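Local coordinates for protein glucose-6-phosphate dehydrogenase (Trypanosoma cruzi, PDB 5AQ1) that catalyses the NADP-dependent oxidation of glucose 6-phosphate to 6-phosphogluconolactone, the entry step of the pentose phosphate pathway, at residues R185-S190 with A466-T471; V306-A311 with L347-N352; P360-A365 with E499-S504. All coordinates share one frame; numbering follows the deposited sequence.

Contact 1 of 3, residues R185-S190 with A466-T471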
loop_
_atom_site.group_PDB
_atom_site.type_symbol
_atom_site.label_atom_id
_atom_site.label_comp_id
_atom_site.label_asym_id
_atom_site.label_seq_id
_atom_site.Cartn_x
_atom_site.Cartn_y
_atom_site.Cartn_z
ATOM N N ARG B 185 -39.529 -8.035 -12.893
ATOM C CA ARG B 185 -39.595 -7.960 -11.426
ATOM C C ARG B 185 -38.653 -8.951 -10.720
ATOM O O ARG B 185 -38.606 -8.992 -9.493
ATOM C CB ARG B 185 -41.049 -8.132 -10.938
ATOM C CG ARG B 185 -41.864 -9.170 -11.698
ATOM C CD ARG B 185 -43.294 -9.269 -11.191
ATOM N NE ARG B 185 -43.351 -9.861 -9.855
ATOM C CZ ARG B 185 -43.560 -9.195 -8.719
ATOM N NH1 ARG B 185 -43.758 -7.882 -8.719
ATOM N NH2 ARG B 185 -43.575 -9.859 -7.566
ATOM N N ASP B 186 -37.907 -9.737 -11.494
ATOM C CA ASP B 186 -36.866 -10.623 -10.961
ATOM C C ASP B 186 -35.956 -11.072 -12.112
ATOM O O ASP B 186 -36.120 -10.611 -13.245
ATOM C CB ASP B 186 -37.474 -11.820 -10.209
ATOM C CG ASP B 186 -38.467 -12.614 -11.046
ATOM O OD1 ASP B 186 -38.367 -12.617 -12.293
ATOM O OD2 ASP B 186 -39.353 -13.249 -10.440
ATOM N N THR B 187 -35.008 -11.964 -11.832
ATOM C CA THR B 187 -34.076 -12.444 -12.857
ATOM C C THR B 187 -34.796 -13.078 -14.052
ATOM O O THR B 187 -34.478 -12.770 -15.201
ATOM C CB THR B 187 -33.077 -13.472 -12.282
ATOM O OG1 THR B 187 -32.571 -13.006 -11.026
ATOM C CG2 THR B 187 -31.913 -13.694 -13.249
ATOM N N GLU B 188 -35.761 -13.952 -13.771
ATOM C CA GLU B 188 -36.473 -14.693 -14.820
ATOM C C GLU B 188 -37.330 -13.813 -15.717
ATOM O O GLU B 188 -37.224 -13.878 -16.942
ATOM C CB GLU B 188 -37.350 -15.811 -14.224
ATOM C CG GLU B 188 -36.542 -16.940 -13.636
ATOM C CD GLU B 188 -35.695 -17.669 -14.674
ATOM O OE1 GLU B 188 -35.925 -17.505 -15.903
ATOM O OE2 GLU B 188 -34.786 -18.415 -14.253
ATOM N N THR B 189 -38.183 -13.003 -15.104
ATOM C CA THR B 189 -39.078 -12.135 -15.861
ATOM C C THR B 189 -38.310 -11.124 -16.711
ATOM O O THR B 189 -38.715 -10.818 -17.834
ATOM C CB THR B 189 -40.035 -11.374 -14.935
ATOM O OG1 THR B 189 -39.288 -10.750 -13.884
ATOM C CG2 THR B 189 -41.066 -12.320 -14.345
ATOM N N SER B 190 -37.203 -10.618 -16.173
ATOM C CA SER B 190 -36.362 -9.658 -16.880
ATOM C C SER B 190 -35.634 -10.305 -18.059
ATOM O O SER B 190 -35.460 -9.677 -19.103
ATOM C CB SER B 190 -35.351 -9.029 -15.916
ATOM O OG SER B 190 -34.719 -7.896 -16.494
ATOM N N ALA B 466 -27.655 -7.316 -11.861
ATOM C CA ALA B 466 -28.355 -6.631 -10.777
ATOM C C ALA B 466 -29.498 -7.476 -10.216
ATOM O O ALA B 466 -29.645 -7.584 -9.000
ATOM C CB ALA B 466 -28.873 -5.281 -11.243
ATOM N N TRP B 467 -30.297 -8.088 -11.092
ATOM C CA TRP B 467 -31.418 -8.918 -10.641
ATOM C C TRP B 467 -30.969 -10.139 -9.842
ATOM O O TRP B 467 -31.657 -10.563 -8.914
ATOM C CB TRP B 467 -32.291 -9.365 -11.818
ATOM C CG TRP B 467 -33.283 -8.326 -12.248
ATOM C CD1 TRP B 467 -33.381 -7.743 -13.476
ATOM C CD2 TRP B 467 -34.313 -7.741 -11.444
ATOM N NE1 TRP B 467 -34.408 -6.834 -13.490
ATOM C CE2 TRP B 467 -34.998 -6.812 -12.254
ATOM C CE3 TRP B 467 -34.722 -7.909 -10.115
ATOM C CZ2 TRP B 467 -36.071 -6.055 -11.784
ATOM C CZ3 TRP B 467 -35.787 -7.159 -9.647
ATOM C CH2 TRP B 467 -36.451 -6.242 -10.482
ATOM N N ARG B 468 -29.819 -10.698 -10.198
ATOM C CA ARG B 468 -29.299 -11.877 -9.511
ATOM C C ARG B 468 -28.903 -11.580 -8.064
ATOM O O ARG B 468 -28.950 -12.463 -7.209
ATOM C CB ARG B 468 -28.126 -12.478 -10.291
ATOM C CG ARG B 468 -28.590 -13.249 -11.516
ATOM C CD ARG B 468 -27.448 -13.650 -12.432
ATOM N NE ARG B 468 -27.969 -14.260 -13.655
ATOM C CZ ARG B 468 -28.189 -15.562 -13.829
ATOM N NH1 ARG B 468 -27.907 -16.448 -12.876
ATOM N NH2 ARG B 468 -28.682 -15.982 -14.986
ATOM N N ILE B 469 -28.537 -10.333 -7.792
ATOM C CA ILE B 469 -28.183 -9.919 -6.443
ATOM C C ILE B 469 -29.380 -9.996 -5.493
ATOM O O ILE B 469 -29.238 -10.448 -4.349
ATOM C CB ILE B 469 -27.589 -8.492 -6.438
ATOM C CG1 ILE B 469 -26.224 -8.502 -7.135
ATOM C CG2 ILE B 469 -27.451 -7.958 -5.017
ATOM C CD1 ILE B 469 -25.716 -7.135 -7.543
ATOM N N TYR B 470 -30.552 -9.571 -5.972
ATOM C CA TYR B 470 -31.715 -9.366 -5.103
ATOM C C TYR B 470 -32.844 -10.382 -5.258
ATOM O O TYR B 470 -33.707 -10.464 -4.385
ATOM C CB TYR B 470 -32.277 -7.956 -5.308
ATOM C CG TYR B 470 -31.233 -6.883 -5.151
ATOM C CD1 TYR B 470 -30.802 -6.484 -3.895
ATOM C CD2 TYR B 470 -30.665 -6.278 -6.260
ATOM C CE1 TYR B 470 -29.830 -5.505 -3.748
ATOM C CE2 TYR B 470 -29.693 -5.303 -6.128
ATOM C CZ TYR B 470 -29.277 -4.918 -4.869
ATOM O OH TYR B 470 -28.308 -3.953 -4.723
ATOM N N THR B 471 -32.842 -11.157 -6.341
ATOM C CA THR B 471 -33.964 -12.053 -6.640
ATOM C C THR B 471 -34.239 -13.088 -5.542
ATOM O O THR B 471 -35.389 -13.238 -5.135
ATOM C CB THR B 471 -33.807 -12.734 -8.018
ATOM O OG1 THR B 471 -33.990 -11.755 -9.047
ATOM C CG2 THR B 471 -34.835 -13.847 -8.214
#
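Trp467 lays one face of its indole against the backbone that leads into helix 187-197. CE3 lies 3.6 Å from Asp186 CA, CZ3, in the six-membered ring, is 3.4 Å from Arg185 O, and Asp186 O sits above the plane toward the rim. At the pyrrole end NE1 comes near Ser190, whose OG bonds to Phe183 O. Thr187 rests on the turn of helix from Trp467 to Thr471. Its backbone N donates to Thr471 OG1 (3.0 Å, a bent 138°), and its own OG1 is 2.7 Å from Thr471 OG1, the two side chains crossing at about a right angle. Thr187 CG2, anti to the backbone N, touches Arg468 CG and lies over the rim of one face of its guanidinium, whose NE is paired with Asp464. Thr471 OG1 points back along its helix (chi1 -70°) and donates to Trp467 O, 2.6 Å away, so one hydroxyl joins both helices. Asp186 is the N-cap: OD1 accepts from Thr189 N at 2.8 Å, nearly along the C-O axis, while OD2 is held by His475. The arrangement is that of a capped helix start of the Rossmann-type coenzyme domain docked on a helix of the C-terminal domain.

Contact 2 of 3, residues V306-A311 with L347-N352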
loop_
_atom_site.group_PDB
_atom_site.type_symbol
_atom_site.label_atom_id
_atom_site.label_comp_id
_atom_site.label_asym_id
_atom_site.label_seq_id
_atom_site.Cartn_x
_atom_site.Cartn_y
_atom_site.Cartn_z
ATOM N N VAL B 306 -22.084 -10.707 -3.608
ATOM C CA VAL B 306 -22.773 -11.845 -3.010
ATOM C C VAL B 306 -24.261 -11.501 -2.896
ATOM O O VAL B 306 -24.608 -10.438 -2.370
ATOM C CB VAL B 306 -22.207 -12.182 -1.614
ATOM C CG1 VAL B 306 -23.004 -13.304 -0.963
ATOM C CG2 VAL B 306 -20.734 -12.556 -1.714
ATOM N N PRO B 307 -25.145 -12.393 -3.379
ATOM C CA PRO B 307 -26.575 -12.081 -3.320
ATOM C C PRO B 307 -27.064 -11.771 -1.907
ATOM O O PRO B 307 -26.655 -12.430 -0.952
ATOM C CB PRO B 307 -27.239 -13.360 -3.842
ATOM C CG PRO B 307 -26.204 -14.011 -4.692
ATOM C CD PRO B 307 -24.892 -13.689 -4.039
ATOM N N ALA B 308 -27.926 -10.767 -1.787
ATOM C CA ALA B 308 -28.504 -10.395 -0.502
ATOM C C ALA B 308 -29.288 -11.560 0.074
ATOM O O ALA B 308 -29.802 -12.399 -0.668
ATOM C CB ALA B 308 -29.408 -9.181 -0.664
ATOM N N ASN B 309 -29.381 -11.617 1.398
ATOM C CA ASN B 309 -30.185 -12.647 2.041
ATOM C C ASN B 309 -30.932 -12.121 3.272
ATOM O O ASN B 309 -30.511 -11.129 3.873
ATOM C CB ASN B 309 -29.321 -13.869 2.375
ATOM C CG ASN B 309 -28.489 -13.678 3.618
ATOM O OD1 ASN B 309 -28.813 -14.209 4.681
ATOM N ND2 ASN B 309 -27.416 -12.908 3.498
ATOM N N PRO B 310 -32.052 -12.777 3.638
ATOM C CA PRO B 310 -32.928 -12.319 4.725
ATOM C C PRO B 310 -32.221 -11.974 6.033
ATOM O O PRO B 310 -32.613 -11.016 6.706
ATOM C CB PRO B 310 -33.857 -13.515 4.950
ATOM C CG PRO B 310 -33.900 -14.209 3.638
ATOM C CD PRO B 310 -32.542 -14.033 3.037
ATOM N N ALA B 311 -31.198 -12.745 6.391
ATOM C CA ALA B 311 -30.480 -12.531 7.646
ATOM C C ALA B 311 -29.758 -11.188 7.673
ATOM O O ALA B 311 -29.620 -10.581 8.735
ATOM C CB ALA B 311 -29.496 -13.666 7.898
ATOM N N LEU B 347 -29.930 -3.134 3.633
ATOM C CA LEU B 347 -29.245 -4.356 3.225
ATOM C C LEU B 347 -27.766 -4.252 3.569
ATOM O O LEU B 347 -27.191 -3.168 3.479
ATOM C CB LEU B 347 -29.396 -4.559 1.714
ATOM C CG LEU B 347 -30.609 -5.331 1.198
ATOM C CD1 LEU B 347 -31.904 -4.888 1.850
ATOM C CD2 LEU B 347 -30.700 -5.184 -0.311
ATOM N N ARG B 348 -27.161 -5.369 3.974
ATOM C CA ARG B 348 -25.706 -5.475 4.035
ATOM C C ARG B 348 -25.240 -6.411 2.929
ATOM O O ARG B 348 -25.594 -7.593 2.914
ATOM C CB ARG B 348 -25.222 -5.991 5.394
ATOM C CG ARG B 348 -23.708 -6.184 5.457
ATOM C CD ARG B 348 -23.186 -6.411 6.870
ATOM N NE ARG B 348 -23.491 -7.752 7.378
ATOM C CZ ARG B 348 -24.195 -8.032 8.479
ATOM N NH1 ARG B 348 -24.695 -7.071 9.255
ATOM N NH2 ARG B 348 -24.394 -9.300 8.816
ATOM N N LEU B 349 -24.446 -5.877 2.005
ATOM C CA LEU B 349 -23.891 -6.662 0.910
ATOM C C LEU B 349 -22.386 -6.818 1.068
ATOM O O LEU B 349 -21.725 -5.995 1.706
ATOM C CB LEU B 349 -24.197 -5.997 -0.433
ATOM C CG LEU B 349 -25.669 -5.676 -0.708
ATOM C CD1 LEU B 349 -25.812 -4.989 -2.055
ATOM C CD2 LEU B 349 -26.537 -6.924 -0.654
ATOM N N HIS B 350 -21.861 -7.891 0.484
ATOM C CA HIS B 350 -20.431 -8.141 0.428
ATOM C C HIS B 350 -20.014 -8.262 -1.032
ATOM O O HIS B 350 -20.670 -8.953 -1.814
ATOM C CB HIS B 350 -20.085 -9.436 1.172
ATOM C CG HIS B 350 -20.568 -9.463 2.587
ATOM N ND1 HIS B 350 -20.003 -8.689 3.579
ATOM C CD2 HIS B 350 -21.569 -10.160 3.174
ATOM C CE1 HIS B 350 -20.634 -8.910 4.719
ATOM N NE2 HIS B 350 -21.586 -9.801 4.501
ATOM N N VAL B 351 -18.934 -7.581 -1.398
ATOM C CA VAL B 351 -18.330 -7.740 -2.716
ATOM C C VAL B 351 -17.122 -8.654 -2.554
ATOM O O VAL B 351 -16.151 -8.285 -1.890
ATOM C CB VAL B 351 -17.893 -6.387 -3.307
ATOM C CG1 VAL B 351 -17.384 -6.565 -4.730
ATOM C CG2 VAL B 351 -19.048 -5.395 -3.278
ATOM N N ASN B 352 -17.193 -9.848 -3.137
ATOM C CA ASN B 352 -16.143 -10.837 -2.966
ATOM C C ASN B 352 -15.031 -10.734 -4.007
ATOM O O ASN B 352 -14.996 -11.477 -4.991
ATOM C CB ASN B 352 -16.709 -12.251 -2.954
ATOM C CG ASN B 352 -15.674 -13.276 -2.554
ATOM O OD1 ASN B 352 -14.795 -12.995 -1.736
ATOM N ND2 ASN B 352 -15.756 -14.462 -3.131
#
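Val306 and His350 are joined by one backbone hydrogen bond, which ties the loop after helix 291-302 to the chain at His350, which continues strand 344-349 of the large mixed sheet in the C-terminal domain. The Val306 side chain points toward segment 347-352 and can be followed outward. CB lies 3.6 Å from His350 O, the very oxygen that accepts from its backbone N. CG2, beside that N and anti to the carbonyl carbon (chi1 176°), stays as near to His350 O and then reaches Asn352 CB at 4.2 Å.

Two residues on, the contact becomes apolar and buried. Ala308 directs its methyl at the strand, where it meets Leu349 CD2 at 3.7 Å and, more loosely, Leu347 CD2 at 4.2 Å. Both leucines also pack on Tyr470 of helix 460-479, and Leu473 of that helix touches Ala308, so the alanine closes a small hydrophobic cluster between loop, sheet and helix. The polar groups lie apart from this cluster: Arg348 and His350 converge on Glu312, the arginine through a salt bridge. Asn309 forms an Asx turn, its OD1 accepting from Ala311 N above the amide plane. Past the strand, Asn352 O bonds to Arg385 of the second subunit, which places this end of the contact at a subunit interface. The bond that starts the contact is almost straight: Val306 N donates to His350 O over 2.9 Å at 172°.

Contact 3 of 3, residues P360-A365 with E499-S504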
loop_
_atom_site.group_PDB
_atom_site.type_symbol
_atom_site.label_atom_id
_atom_site.label_comp_id
_atom_site.label_asym_id
_atom_site.label_seq_id
_atom_site.Cartn_x
_atom_site.Cartn_y
_atom_site.Cartn_z
ATOM N N PRO B 360 -17.987 -4.091 4.540
ATOM C CA PRO B 360 -19.441 -4.142 4.429
ATOM C C PRO B 360 -20.015 -2.979 3.617
ATOM O O PRO B 360 -19.612 -1.826 3.800
ATOM C CB PRO B 360 -19.903 -4.054 5.886
ATOM C CG PRO B 360 -18.815 -3.310 6.576
ATOM C CD PRO B 360 -17.554 -3.766 5.909
ATOM N N PHE B 361 -20.954 -3.295 2.730
ATOM C CA PHE B 361 -21.675 -2.281 1.970
ATOM C C PHE B 361 -23.102 -2.194 2.474
ATOM O O PHE B 361 -23.865 -3.150 2.347
ATOM C CB PHE B 361 -21.650 -2.612 0.482
ATOM C CG PHE B 361 -20.345 -2.293 -0.167
ATOM C CD1 PHE B 361 -19.301 -3.206 -0.137
ATOM C CD2 PHE B 361 -20.148 -1.074 -0.786
ATOM C CE1 PHE B 361 -18.089 -2.911 -0.731
ATOM C CE2 PHE B 361 -18.937 -0.772 -1.381
ATOM C CZ PHE B 361 -17.907 -1.691 -1.354
ATOM N N ILE B 362 -23.449 -1.045 3.052
ATOM C CA ILE B 362 -24.785 -0.805 3.579
ATOM C C ILE B 362 -25.600 -0.045 2.543
ATOM O O ILE B 362 -25.285 1.097 2.215
ATOM C CB ILE B 362 -24.757 0.037 4.872
ATOM C CG1 ILE B 362 -23.703 -0.477 5.858
ATOM C CG2 ILE B 362 -26.133 0.056 5.526
ATOM C CD1 ILE B 362 -23.882 -1.921 6.261
ATOM N N ILE B 363 -26.639 -0.684 2.020
ATOM C CA ILE B 363 -27.569 -0.026 1.108
ATOM C C ILE B 363 -28.855 0.220 1.874
ATOM O O ILE B 363 -29.449 -0.727 2.394
ATOM C CB ILE B 363 -27.919 -0.901 -0.117
ATOM C CG1 ILE B 363 -26.667 -1.534 -0.740
ATOM C CG2 ILE B 363 -28.697 -0.081 -1.143
ATOM C CD1 ILE B 363 -25.823 -0.585 -1.557
ATOM N N ARG B 364 -29.287 1.473 1.963
ATOM C CA ARG B 364 -30.575 1.757 2.586
ATOM C C ARG B 364 -31.433 2.704 1.755
ATOM O O ARG B 364 -30.935 3.624 1.104
ATOM C CB ARG B 364 -30.401 2.268 4.020
ATOM C CG ARG B 364 -29.504 3.477 4.163
ATOM C CD ARG B 364 -29.357 3.847 5.624
ATOM N NE ARG B 364 -28.801 5.187 5.764
ATOM C CZ ARG B 364 -28.995 5.989 6.809
ATOM N NH1 ARG B 364 -29.740 5.606 7.843
ATOM N NH2 ARG B 364 -28.441 7.196 6.811
ATOM N N ALA B 365 -32.736 2.445 1.781
ATOM C CA ALA B 365 -33.694 3.177 0.973
ATOM C C ALA B 365 -35.050 3.126 1.654
ATOM O O ALA B 365 -35.514 2.054 2.045
ATOM C CB ALA B 365 -33.778 2.570 -0.420
ATOM N N GLU B 499 -29.684 -0.295 14.666
ATOM C CA GLU B 499 -28.874 -1.299 15.346
ATOM C C GLU B 499 -28.211 -2.229 14.331
ATOM O O GLU B 499 -27.047 -2.590 14.486
ATOM C CB GLU B 499 -29.724 -2.093 16.345
ATOM C CG GLU B 499 -28.965 -3.144 17.151
ATOM C CD GLU B 499 -27.728 -2.602 17.854
ATOM O OE1 GLU B 499 -27.707 -1.407 18.230
ATOM O OE2 GLU B 499 -26.770 -3.381 18.038
ATOM N N PHE B 500 -28.951 -2.599 13.289
ATOM C CA PHE B 500 -28.397 -3.408 12.202
ATOM C C PHE B 500 -27.235 -2.693 11.509
ATOM O O PHE B 500 -26.223 -3.317 11.195
ATOM C CB PHE B 500 -29.480 -3.762 11.181
ATOM C CG PHE B 500 -28.967 -4.530 9.995
ATOM C CD1 PHE B 500 -28.615 -5.865 10.118
ATOM C CD2 PHE B 500 -28.830 -3.915 8.756
ATOM C CE1 PHE B 500 -28.137 -6.577 9.027
ATOM C CE2 PHE B 500 -28.356 -4.620 7.662
ATOM C CZ PHE B 500 -28.008 -5.954 7.798
ATOM N N ILE B 501 -27.391 -1.393 11.272
ATOM C CA ILE B 501 -26.337 -0.589 10.656
ATOM C C ILE B 501 -25.097 -0.547 11.548
ATOM O O ILE B 501 -23.975 -0.693 11.061
ATOM C CB ILE B 501 -26.824 0.847 10.340
ATOM C CG1 ILE B 501 -27.822 0.813 9.180
ATOM C CG2 ILE B 501 -25.655 1.758 9.975
ATOM C CD1 ILE B 501 -28.614 2.091 8.993
ATOM N N ARG B 502 -25.307 -0.361 12.849
ATOM C CA ARG B 502 -24.203 -0.250 13.797
ATOM C C ARG B 502 -23.367 -1.529 13.847
ATOM O O ARG B 502 -22.144 -1.466 13.732
ATOM C CB ARG B 502 -24.720 0.097 15.195
ATOM C CG ARG B 502 -23.629 0.531 16.166
ATOM C CD ARG B 502 -24.109 0.509 17.612
ATOM N NE ARG B 502 -24.500 -0.835 18.036
ATOM C CZ ARG B 502 -23.653 -1.827 18.316
ATOM N NH1 ARG B 502 -22.335 -1.655 18.234
ATOM N NH2 ARG B 502 -24.129 -3.011 18.687
ATOM N N ILE B 503 -24.019 -2.682 14.000
ATOM C CA ILE B 503 -23.290 -3.952 14.079
ATOM C C ILE B 503 -22.675 -4.335 12.735
ATOM O O ILE B 503 -21.719 -5.106 12.688
ATOM C CB ILE B 503 -24.148 -5.135 14.599
ATOM C CG1 ILE B 503 -25.193 -5.587 13.570
ATOM C CG2 ILE B 503 -24.804 -4.796 15.930
ATOM C CD1 ILE B 503 -25.211 -7.089 13.367
ATOM N N SER B 504 -23.236 -3.807 11.647
ATOM C CA SER B 504 -22.693 -4.030 10.310
ATOM C C SER B 504 -21.341 -3.339 10.100
ATOM O O SER B 504 -20.599 -3.710 9.190
ATOM C CB SER B 504 -23.679 -3.564 9.235
ATOM O OG SER B 504 -24.846 -4.366 9.217
#
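Ile362 and Ser504 form the close part of this contact, where strand 361-366 passes the C-terminal part of helix 495-504. The Ile362 tip, CD1, is 3.4 Å from Ser504 CB, and the Pro360 ring brings CG to 3.2 Å from Ser504 O. The other branch of Ile362, CG2, stands anti to the backbone N and meets Ile501 CG1 at 4.1 Å, the two side chains passing at a slant. Further along the strand the packing thins: Ile501 CD1 touches the Arg364 chain at CD and NH1, both 3.9 Å away, crossing it at about a right angle. Arg364 is extended from CG to NE, and its NE bonds to Thr246 on the adjoining strand.

The outward side of the helix is quite different. Glu499, Arg502 and Ile503 are exposed and make no contact with the strand segment; Arg502 grips Glu499 side-on, its NE on OE1 and its NH2 on the syn lone pair of OE2 at 2.7 Å. Between the two sides, Ser504 OG folds back beside its backbone N (chi1 -67°) and donates to Phe500 O, 2.6 Å away. That carbonyl also receives Ser504 N from the opposite face of its plane, and Ser504 OG has a further partner in Arg348. Strand and helix segments run nearly antiparallel (164°), with axes 9.8 Å apart. Phe361, Ile363 and Ala365 alternate to the other side and pack on helix 264-282. The layout is that of a helix packed on a mixed beta sheet: here the strand has helix 495-504 on one face of the sheet and helix 264-282 on the other.

Overall arrangement
Contact 1 lies near the ligands: the Trp467 side chain is about 11 Å from bound NADPH and about 12 Å from bound glucose 6-phosphate, at the join between the coenzyme and C-terminal domains. Contact 2, its centre 15 Å from that of contact 1, is reached through helix 460-479: Ala308 N lies 2.9 Å from Ile469 O, probably hydrogen bonded. The centre of contact 3 is about 11 Å from that of contact 2, and the two share the mixed sheet, the neighbouring strands joined where Leu347 N meets Ile363 O at 2.7 Å. Contacts 1 and 3 do not touch, their centres being 22 Å apart.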